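Local coordinates for Lactamase_B domain-containing protein (Bacillus lehensis G1, PDB 7EV5) that probably hydrolyses beta-lactams and glyoxalase II-type substrates at a two-zinc site in a metallo-beta-lactamase fold, at residues L76-L84 and H127-V136; L52-I60 and L84-S92. One frame throughout, in Å; residues are numbered along the deposited sequence.

How the contacts relate
From the N terminus, strand 46-51 runs into the zinc-binding loop 52-60, helix 63-70 follows, and strand 74-77 returns parallel to 46-51, a beta-alpha-beta crossover. Contact 2 closes the chain between 52-60 and 84-92, which leads into helix 92-96. Contact 1 starts inside that loop, at 76-84, and closes on 127-136 between strands 121-127 and 136-140 of the second sheet. The two loops therefore cross, sharing L84. Contact 2 joins loops that follow strands of one sheet; contact 1 ties that sheet to the other. A backbone hydrogen bond from V136 N to T53 O, together with one zinc bound by H54, H56 and H131, links the two contacts directly.

Contact 1 of 2, residues L76-L84 and H127-V136; sequences LHTKERHWL and HTPGHSPGSV. With ZN (zinc ion), chain B.
The loop that carries the zinc ligand H131 turns back at S132-S135, a type I beta turn, and E80 reaches across to hold this turn through a single carboxylate oxygen. E80 OE2 accepts from S132 OG at 2.6 Å on its syn lone pair, and from G134 N at 2.7 Å, this donor standing 42° out of the carboxylate plane. The other oxygen, OE1, takes the backbone N of A55 in the zinc-binding loop, so the buried carboxylate, probably charged, has three donors. E80 CG sits 3.6 Å over the centre of one face of the W83 ring, and W83 CH2 meets P133 CD at 3.6 Å. The contact bridges the two sheets of the metallo-beta-lactamase alpha-beta/beta-alpha sandwich: strand 74-77 belongs to one, while 127-136 joins two antiparallel strands of the other. Across this junction the rings of H77 and H127 form an offset stack, centroids 4.3 Å apart and planes 7° from parallel. H77 reaches it with CG anti to the backbone N (chi1 -163°), and its ND1 accepts from K79 N at 3.0 Å, which helps fix the ring's rotation. H127 is held from several directions: P129 CD covers the face opposite H77, and NE2, donating within its ring plane, bonds P133 O at 2.9 Å. K79 lays CD and CE beside H127 CE1. G134, without a side chain, lets its backbone lie close against H77, K79 and E80, and water 1 bridges its O to H77 N. V136 CG1 packs against H77 CD2. Just before the turn, H131 NE2 binds the zinc ion of chain B at 2.1 Å, and H131 ND1 hydrogen-bonds the backbone O of R159.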
# COMPACT_ATOMS: atom_id res chain seq x y z
N LEU A 76 -2.05 6.82 -7.18
CA LEU A 76 -3.09 6.73 -6.16
C LEU A 76 -4.44 6.63 -6.85
O LEU A 76 -4.64 7.21 -7.92
CB LEU A 76 -3.06 7.98 -5.26
CG LEU A 76 -4.15 8.13 -4.20
CD1 LEU A 76 -4.04 7.05 -3.13
CD2 LEU A 76 -4.04 9.50 -3.54
N HIS A 77 -5.37 5.90 -6.24
CA HIS A 77 -6.72 5.80 -6.79
C HIS A 77 -7.44 7.15 -6.72
O HIS A 77 -7.38 7.86 -5.71
CB HIS A 77 -7.54 4.74 -6.06
CG HIS A 77 -8.75 4.32 -6.82
ND1 HIS A 77 -9.92 5.06 -6.83
CD2 HIS A 77 -8.96 3.28 -7.66
CE1 HIS A 77 -10.81 4.46 -7.61
NE2 HIS A 77 -10.25 3.39 -8.13
N THR A 78 -8.16 7.47 -7.80
CA THR A 78 -8.85 8.76 -7.91
C THR A 78 -9.83 9.00 -6.77
O THR A 78 -10.08 10.15 -6.40
CB THR A 78 -9.53 8.87 -9.28
OG1 THR A 78 -9.88 10.24 -9.53
CG2 THR A 78 -10.79 8.00 -9.35
N LYS A 79 -10.40 7.93 -6.18
CA LYS A 79 -11.37 8.16 -5.12
C LYS A 79 -10.75 8.80 -3.89
O LYS A 79 -11.48 9.37 -3.08
CB LYS A 79 -12.09 6.86 -4.77
CG LYS A 79 -13.16 6.47 -5.77
CD LYS A 79 -13.56 5.01 -5.58
CE LYS A 79 -14.56 4.56 -6.63
NZ LYS A 79 -15.68 5.53 -6.78
N GLU A 80 -9.43 8.73 -3.73
CA GLU A 80 -8.74 9.35 -2.61
C GLU A 80 -7.82 10.49 -3.04
O GLU A 80 -6.95 10.90 -2.27
CB GLU A 80 -7.98 8.30 -1.79
CG GLU A 80 -8.94 7.38 -1.03
CD GLU A 80 -8.25 6.23 -0.33
OE1 GLU A 80 -7.03 6.30 -0.11
OE2 GLU A 80 -8.93 5.24 -0.02
N ARG A 81 -8.02 11.03 -4.25
CA ARG A 81 -7.10 12.05 -4.77
C ARG A 81 -7.02 13.29 -3.89
O ARG A 81 -5.96 13.92 -3.82
CB ARG A 81 -7.50 12.42 -6.20
CG ARG A 81 -8.83 13.17 -6.36
CD ARG A 81 -9.05 13.55 -7.84
NE ARG A 81 -10.40 14.06 -8.10
CZ ARG A 81 -10.73 15.35 -8.13
NH1 ARG A 81 -9.82 16.29 -7.89
NH2 ARG A 81 -11.99 15.69 -8.38
N HIS A 82 -8.11 13.65 -3.20
CA HIS A 82 -8.09 14.80 -2.31
C HIS A 82 -7.45 14.49 -0.96
O HIS A 82 -7.19 15.42 -0.19
CB HIS A 82 -9.51 15.29 -2.04
CG HIS A 82 -10.24 15.76 -3.26
ND1 HIS A 82 -9.78 16.79 -4.04
CD2 HIS A 82 -11.39 15.34 -3.82
CE1 HIS A 82 -10.62 16.99 -5.04
NE2 HIS A 82 -11.61 16.12 -4.93
N TRP A 83 -7.21 13.22 -0.65
CA TRP A 83 -6.78 12.87 0.70
C TRP A 83 -5.33 13.22 0.98
O TRP A 83 -4.96 13.44 2.14
CB TRP A 83 -6.96 11.37 0.93
CG TRP A 83 -8.38 10.94 1.09
CD1 TRP A 83 -9.50 11.57 0.62
CD2 TRP A 83 -8.83 9.78 1.77
NE1 TRP A 83 -10.63 10.86 0.96
CE2 TRP A 83 -10.25 9.76 1.68
CE3 TRP A 83 -8.19 8.75 2.46
CZ2 TRP A 83 -11.02 8.74 2.25
CZ3 TRP A 83 -8.95 7.74 3.02
CH2 TRP A 83 -10.36 7.75 2.92
N LEU A 84 -4.47 13.26 -0.05
CA LEU A 84 -3.05 13.49 0.18
C LEU A 84 -2.81 14.84 0.85
O LEU A 84 -1.99 14.96 1.76
CB LEU A 84 -2.29 13.44 -1.14
CG LEU A 84 -2.19 12.06 -1.79
CD1 LEU A 84 -1.42 12.20 -3.10
CD2 LEU A 84 -1.53 11.02 -0.88
N HIS A 127 -9.15 -3.25 -7.38
CA HIS A 127 -9.76 -2.23 -6.55
C HIS A 127 -10.40 -2.95 -5.37
O HIS A 127 -11.33 -3.75 -5.55
CB HIS A 127 -10.76 -1.39 -7.35
CG HIS A 127 -11.34 -0.24 -6.58
ND1 HIS A 127 -12.64 0.17 -6.74
CD2 HIS A 127 -10.80 0.57 -5.64
CE1 HIS A 127 -12.88 1.20 -5.93
NE2 HIS A 127 -11.77 1.46 -5.25
N THR A 128 -9.88 -2.72 -4.15
CA THR A 128 -10.23 -3.52 -2.97
C THR A 128 -10.67 -2.61 -1.84
O THR A 128 -10.01 -2.53 -0.79
CB THR A 128 -9.07 -4.41 -2.53
OG1 THR A 128 -7.87 -3.62 -2.39
CG2 THR A 128 -8.80 -5.50 -3.55
N PRO A 129 -11.81 -1.92 -2.00
CA PRO A 129 -12.30 -1.00 -0.96
C PRO A 129 -12.90 -1.70 0.25
O PRO A 129 -13.03 -2.93 0.29
CB PRO A 129 -13.37 -0.19 -1.70
CG PRO A 129 -13.90 -1.17 -2.73
CD PRO A 129 -12.66 -1.88 -3.21
N GLY A 130 -13.28 -0.91 1.25
CA GLY A 130 -13.84 -1.43 2.48
C GLY A 130 -13.16 -0.81 3.69
O GLY A 130 -13.82 -0.33 4.61
N HIS A 131 -11.82 -0.86 3.71
CA HIS A 131 -11.06 -0.08 4.67
C HIS A 131 -10.97 1.39 4.25
O HIS A 131 -11.02 2.29 5.10
CB HIS A 131 -9.67 -0.72 4.85
CG HIS A 131 -8.69 0.12 5.61
ND1 HIS A 131 -8.67 0.20 6.99
CD2 HIS A 131 -7.67 0.89 5.18
CE1 HIS A 131 -7.68 0.99 7.37
NE2 HIS A 131 -7.06 1.43 6.29
N SER A 132 -10.88 1.65 2.95
CA SER A 132 -10.93 3.00 2.43
C SER A 132 -11.42 2.92 0.99
O SER A 132 -11.26 1.87 0.34
CB SER A 132 -9.57 3.72 2.51
OG SER A 132 -8.64 3.21 1.57
N PRO A 133 -12.04 3.98 0.46
CA PRO A 133 -12.73 3.87 -0.83
C PRO A 133 -11.79 3.76 -2.02
O PRO A 133 -12.20 3.25 -3.07
CB PRO A 133 -13.57 5.15 -0.91
CG PRO A 133 -12.87 6.11 0.01
CD PRO A 133 -12.33 5.27 1.12
N GLY A 134 -10.56 4.24 -1.89
CA GLY A 134 -9.60 4.15 -2.97
C GLY A 134 -8.52 3.12 -2.72
O GLY A 134 -7.46 3.16 -3.34
N SER A 135 -8.79 2.18 -1.83
CA SER A 135 -7.83 1.11 -1.57
C SER A 135 -7.68 0.24 -2.81
O SER A 135 -8.66 -0.26 -3.37
CB SER A 135 -8.35 0.23 -0.43
OG SER A 135 -8.00 0.73 0.84
N VAL A 136 -6.42 0.02 -3.19
CA VAL A 136 -6.10 -0.88 -4.28
C VAL A 136 -5.03 -1.85 -3.81
O VAL A 136 -4.29 -1.60 -2.85
CB VAL A 136 -5.66 -0.18 -5.58
CG1 VAL A 136 -6.75 0.76 -6.09
CG2 VAL A 136 -4.36 0.56 -5.37
ZN ZN B . -5.38 2.62 6.26
O HOH W 1 -4.73 3.87 -4.24
O HOH W 2 -4.04 2.93 7.63

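Contact 2 of 2, residues L52-I60 and L84-S92; sequences LTHAHFDHI and LEDPALNGS. With ZN (zinc ion), chain B; ZN (zinc ion), chain C.
The F57 ring lies between S92 and D58: S92 CA makes a CH-pi contact over one face, 4.2 Å from the centroid, and D58 CB covers the opposite face. At the ring edge, near its plane, sits N90 O, which also accepts from F57 N at 3.0 Å and receives a CA-H...O contact from H56. N90 places its amide with CG between its backbone N and carbonyl carbon (chi1 65°). In the amide plane, OD1 then takes both S92 N at 3.0 Å and S92 OG at 2.8 Å, the first bond closing an Asx turn at the start of helix 92-96. Farther along, L84 CD2 fits against A55 CB and I60 CG2, each at 3.8 Å, with L52 CD1 on its flank. Within 52-60, H54 CE1 stands over the centre of the H59 ring. H54 NE2 and H56 ND1 bind the zinc ion of chain B, D58 OD2 and H59 NE2 that of chain C, and water 2 bridges both metals while donating to D58 OD1. Loop 52-60 thus carries the HxHxDH signature of metallo-beta-lactamase-fold hydrolases, with A55, F57 and I60 of the loop packed against 84-92.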
# COMPACT_ATOMS: atom_id res chain seq x y z
N LEU A 52 0.76 3.83 -4.11
CA LEU A 52 0.05 3.91 -2.84
C LEU A 52 -1.12 2.94 -2.85
O LEU A 52 -1.97 2.99 -3.75
CB LEU A 52 -0.45 5.33 -2.60
CG LEU A 52 0.63 6.39 -2.43
CD1 LEU A 52 -0.03 7.74 -2.24
CD2 LEU A 52 1.58 6.06 -1.26
N THR A 53 -1.18 2.08 -1.84
CA THR A 53 -2.38 1.26 -1.69
C THR A 53 -3.58 2.12 -1.33
O THR A 53 -4.71 1.83 -1.75
CB THR A 53 -2.17 0.16 -0.64
OG1 THR A 53 -1.99 0.74 0.66
CG2 THR A 53 -0.99 -0.72 -0.99
N HIS A 54 -3.35 3.16 -0.54
CA HIS A 54 -4.37 4.12 -0.12
C HIS A 54 -3.66 5.30 0.51
O HIS A 54 -2.44 5.29 0.71
CB HIS A 54 -5.46 3.49 0.77
CG HIS A 54 -5.01 3.02 2.14
ND1 HIS A 54 -4.00 2.11 2.34
CD2 HIS A 54 -5.52 3.29 3.37
CE1 HIS A 54 -3.89 1.85 3.63
NE2 HIS A 54 -4.79 2.57 4.28
N ALA A 55 -4.44 6.33 0.85
CA ALA A 55 -3.88 7.62 1.24
C ALA A 55 -4.12 7.97 2.70
O ALA A 55 -4.05 9.14 3.07
CB ALA A 55 -4.37 8.74 0.32
N HIS A 56 -4.35 6.97 3.55
CA HIS A 56 -4.32 7.25 4.98
C HIS A 56 -2.95 7.81 5.36
O HIS A 56 -1.92 7.45 4.79
CB HIS A 56 -4.60 5.99 5.79
CG HIS A 56 -6.06 5.68 5.92
ND1 HIS A 56 -6.52 4.39 6.11
CD2 HIS A 56 -7.15 6.47 5.90
CE1 HIS A 56 -7.83 4.41 6.21
NE2 HIS A 56 -8.24 5.66 6.08
N PHE A 57 -2.96 8.69 6.37
CA PHE A 57 -1.76 9.43 6.75
C PHE A 57 -0.57 8.50 7.03
O PHE A 57 0.58 8.87 6.76
CB PHE A 57 -2.05 10.30 7.98
CG PHE A 57 -2.19 9.52 9.26
CD1 PHE A 57 -1.10 9.35 10.13
CD2 PHE A 57 -3.40 8.92 9.59
CE1 PHE A 57 -1.24 8.62 11.30
CE2 PHE A 57 -3.54 8.19 10.76
CZ PHE A 57 -2.46 8.03 11.62
N ASP A 58 -0.82 7.32 7.61
CA ASP A 58 0.27 6.44 8.00
C ASP A 58 0.93 5.76 6.82
O ASP A 58 1.95 5.08 6.99
CB ASP A 58 -0.21 5.42 9.05
CG ASP A 58 -1.35 4.55 8.55
OD1 ASP A 58 -2.40 5.11 8.15
OD2 ASP A 58 -1.19 3.30 8.59
N HIS A 59 0.39 5.94 5.61
CA HIS A 59 0.97 5.40 4.40
C HIS A 59 1.62 6.45 3.51
O HIS A 59 2.20 6.08 2.48
CB HIS A 59 -0.09 4.61 3.61
CG HIS A 59 -0.63 3.45 4.38
ND1 HIS A 59 -0.37 2.13 4.05
CD2 HIS A 59 -1.38 3.42 5.51
CE1 HIS A 59 -0.94 1.34 4.95
NE2 HIS A 59 -1.55 2.10 5.85
N ILE A 60 1.56 7.73 3.88
CA ILE A 60 1.93 8.82 2.97
C ILE A 60 2.90 9.82 3.57
O ILE A 60 3.30 10.76 2.88
CB ILE A 60 0.70 9.56 2.41
CG1 ILE A 60 0.03 10.36 3.54
CG2 ILE A 60 -0.25 8.58 1.72
CD1 ILE A 60 -1.02 11.33 3.07
N LEU A 84 -4.47 13.26 -0.05
CA LEU A 84 -3.05 13.49 0.18
C LEU A 84 -2.81 14.84 0.85
O LEU A 84 -1.99 14.96 1.76
CB LEU A 84 -2.29 13.44 -1.14
CG LEU A 84 -2.19 12.06 -1.79
CD1 LEU A 84 -1.42 12.20 -3.10
CD2 LEU A 84 -1.53 11.02 -0.88
N GLU A 85 -3.54 15.86 0.41
CA GLU A 85 -3.27 17.23 0.82
C GLU A 85 -4.24 17.74 1.86
O GLU A 85 -4.12 18.89 2.28
CB GLU A 85 -3.33 18.14 -0.41
CG GLU A 85 -2.22 17.89 -1.41
CD GLU A 85 -2.52 18.51 -2.76
OE1 GLU A 85 -3.34 17.94 -3.50
OE2 GLU A 85 -1.94 19.57 -3.06
N ASP A 86 -5.19 16.92 2.29
CA ASP A 86 -6.23 17.34 3.22
C ASP A 86 -6.16 16.49 4.48
O ASP A 86 -6.61 15.32 4.48
CB ASP A 86 -7.61 17.25 2.57
CG ASP A 86 -8.69 17.96 3.36
OD1 ASP A 86 -8.50 18.13 4.58
OD2 ASP A 86 -9.71 18.34 2.75
N PRO A 87 -5.63 17.04 5.59
CA PRO A 87 -5.49 16.25 6.82
C PRO A 87 -6.81 15.94 7.49
O PRO A 87 -6.85 15.06 8.35
CB PRO A 87 -4.62 17.14 7.70
CG PRO A 87 -5.01 18.54 7.29
CD PRO A 87 -5.33 18.47 5.80
N ALA A 88 -7.89 16.64 7.12
CA ALA A 88 -9.22 16.30 7.61
C ALA A 88 -9.80 15.07 6.93
O ALA A 88 -10.78 14.51 7.43
CB ALA A 88 -10.17 17.48 7.42
N LEU A 89 -9.24 14.66 5.80
CA LEU A 89 -9.74 13.50 5.08
C LEU A 89 -8.89 12.26 5.27
O LEU A 89 -9.41 11.14 5.23
CB LEU A 89 -9.83 13.80 3.57
CG LEU A 89 -10.72 14.97 3.17
CD1 LEU A 89 -10.62 15.21 1.69
CD2 LEU A 89 -12.17 14.69 3.56
N ASN A 90 -7.58 12.42 5.48
CA ASN A 90 -6.68 11.27 5.47
C ASN A 90 -6.48 10.63 6.84
O ASN A 90 -5.68 9.71 6.96
CB ASN A 90 -5.33 11.60 4.80
CG ASN A 90 -4.51 12.65 5.56
OD1 ASN A 90 -4.55 12.74 6.79
ND2 ASN A 90 -3.73 13.43 4.81
N GLY A 91 -7.20 11.11 7.86
CA GLY A 91 -7.12 10.53 9.19
C GLY A 91 -6.14 11.19 10.15
O GLY A 91 -6.20 10.92 11.35
N SER A 92 -5.21 12.03 9.67
CA SER A 92 -4.16 12.50 10.58
C SER A 92 -4.75 13.37 11.68
O SER A 92 -4.45 13.16 12.86
CB SER A 92 -3.07 13.27 9.84
OG SER A 92 -3.59 14.22 8.94
ZN ZN B . -5.38 2.62 6.26
ZN ZN C . -2.51 1.63 7.60
O HOH W 2 -4.04 2.93 7.63